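Local coordinates for protein tail lysozyme, putative (PDB 2IA7) that is of unknown function but is a putative tail lysozyme related to the gp25 baseplate wedge family, at residues L42-G47 / P53-G58. Sequence-based numbering, arbitrary orientation.
Sequences LGTARG and PDFGCG
Arg46 lies across the backbone of residues 53-58 and shows how a long side chain can join two loop limbs through its stem and its charged tip alike. Its CB stands 3.6 Å from Pro53 O. CG and CD pass on to Asp54 O, which CD approaches to 3.5 Å. A bend at chi3 (-67°) then turns the head toward Gly58, whose CA sits over one guanidinium face, off-centre and nearest to NH2 at 3.4 Å. NH2 itself forms a salt bridge with Asp61, which anchors the head beyond the contact.

Alongside this side chain the backbones are joined sparingly. Cys57 N donates to Thr44 O over 2.9 Å, whereas the bond from Gly47 N to Pro53 O is weak. Between them, Arg46 CA brings its hydrogen to Phe55 O, and one water links Arg46 N to Cys57 O. Gly56 CA packs 3.1 Å from Thr44 O. Thr44 places CG2 at the edge of the Phe55 ring, 3.8 Å from CD2, while its OG1 bonds to Ile40 O.

Leu42 closes helix 30-42, and the rest lies in the connection to helix 69-86. Phe55 rests on Ile40 and Ile41 of the first helix and meets Trp86, at the end of helix 69-86, edge-to-face. Leu42 and Cys57 touch through CD2 and SG; against helix 69-86, Leu42 packs on Val79 and Leu83, Cys57 on Ala82.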
loop_
_atom_site.group_PDB
_atom_site.type_symbol
_atom_site.label_atom_id
_atom_site.label_comp_id
_atom_site.label_asym_id
_atom_site.label_seq_id
_atom_site.Cartn_x
_atom_site.Cartn_y
_atom_site.Cartn_z
ATOM N N LEU A 42 -1.917 3.978 -0.549
ATOM C CA LEU A 42 -1.163 3.213 -1.571
ATOM C C LEU A 42 -1.672 3.596 -2.984
ATOM O O LEU A 42 -0.927 3.551 -3.951
ATOM C CB LEU A 42 -1.205 1.723 -1.322
ATOM C CG LEU A 42 -0.651 1.256 0.026
ATOM C CD1 LEU A 42 -0.683 -0.262 0.151
ATOM C CD2 LEU A 42 0.766 1.863 0.227
ATOM N N GLY A 43 -2.950 3.963 -3.071
ATOM C CA GLY A 43 -3.545 4.316 -4.367
ATOM C C GLY A 43 -3.390 5.758 -4.803
ATOM O O GLY A 43 -3.922 6.138 -5.863
ATOM N N THR A 44 -2.693 6.568 -4.022
ATOM C CA THR A 44 -2.503 7.968 -4.319
ATOM C C THR A 44 -1.042 8.246 -4.652
ATOM O O THR A 44 -0.118 7.941 -3.903
ATOM C CB THR A 44 -2.953 8.895 -3.142
ATOM O OG1 THR A 44 -4.307 8.584 -2.796
ATOM C CG2 THR A 44 -2.850 10.388 -3.505
ATOM N N ALA A 45 -0.828 8.847 -5.838
ATOM C CA ALA A 45 0.457 9.361 -6.201
ATOM C C ALA A 45 0.714 10.677 -5.506
ATOM O O ALA A 45 -0.179 11.489 -5.370
ATOM C CB ALA A 45 0.518 9.577 -7.722
ATOM N N ARG A 46 1.948 10.907 -5.100
ATOM C CA ARG A 46 2.349 12.193 -4.562
ATOM C C ARG A 46 2.137 13.233 -5.630
ATOM O O ARG A 46 2.471 12.992 -6.795
ATOM C CB ARG A 46 3.801 12.114 -4.103
ATOM C CG ARG A 46 3.942 11.220 -2.875
ATOM C CD ARG A 46 5.298 11.251 -2.218
ATOM N NE ARG A 46 6.319 10.676 -3.080
ATOM C CZ ARG A 46 7.351 9.927 -2.672
ATOM N NH1 ARG A 46 7.527 9.616 -1.387
ATOM N NH2 ARG A 46 8.221 9.471 -3.570
ATOM N N GLY A 47 1.520 14.348 -5.244
ATOM C CA GLY A 47 1.120 15.388 -6.185
ATOM C C GLY A 47 -0.311 15.317 -6.679
ATOM O O GLY A 47 -0.808 16.297 -7.253
ATOM N N PRO A 53 0.395 17.892 -1.652
ATOM C CA PRO A 53 1.213 17.262 -2.694
ATOM C C PRO A 53 2.203 16.207 -2.202
ATOM O O PRO A 53 2.673 15.405 -2.999
ATOM C CB PRO A 53 1.944 18.455 -3.328
ATOM C CG PRO A 53 1.981 19.478 -2.218
ATOM C CD PRO A 53 0.659 19.340 -1.545
ATOM N N ASP A 54 2.510 16.195 -0.904
ATOM C CA ASP A 54 3.384 15.173 -0.311
ATOM C C ASP A 54 2.662 13.856 0.011
ATOM O O ASP A 54 3.290 12.838 0.240
ATOM C CB ASP A 54 4.020 15.700 0.979
ATOM C CG ASP A 54 5.112 16.723 0.729
ATOM O OD1 ASP A 54 5.169 17.309 -0.381
ATOM O OD2 ASP A 54 5.919 16.940 1.661
ATOM N N PHE A 55 1.339 13.879 0.049
ATOM C CA PHE A 55 0.576 12.709 0.405
ATOM C C PHE A 55 0.551 11.663 -0.688
ATOM O O PHE A 55 0.274 11.984 -1.837
ATOM C CB PHE A 55 -0.854 13.094 0.738
ATOM C CG PHE A 55 -1.712 11.926 1.150
ATOM C CD1 PHE A 55 -1.789 11.499 2.455
ATOM C CD2 PHE A 55 -2.480 11.255 0.194
ATOM C CE1 PHE A 55 -2.549 10.390 2.784
ATOM C CE2 PHE A 55 -3.279 10.153 0.542
ATOM C CZ PHE A 55 -3.304 9.731 1.831
ATOM N N GLY A 56 0.751 10.401 -0.304
ATOM C CA GLY A 56 0.712 9.273 -1.207
ATOM C C GLY A 56 1.877 8.322 -1.041
ATOM O O GLY A 56 2.593 8.317 -0.019
ATOM N N CYS A 57 2.051 7.485 -2.060
ATOM C CA CYS A 57 3.022 6.411 -2.057
ATOM C C CYS A 57 3.996 6.566 -3.243
ATOM O O CYS A 57 3.578 6.794 -4.390
ATOM C CB CYS A 57 2.313 5.067 -2.130
ATOM S SG CYS A 57 3.391 3.649 -2.168
ATOM N N GLY A 58 5.286 6.466 -2.967
ATOM C CA GLY A 58 6.288 6.693 -3.976
ATOM C C GLY A 58 6.330 5.691 -5.104
ATOM O O GLY A 58 6.976 5.943 -6.109
HETATM O O HOH W 1 3.934 9.034 -5.965
HETATM O O HOH W 2 -0.720 14.219 -3.162
#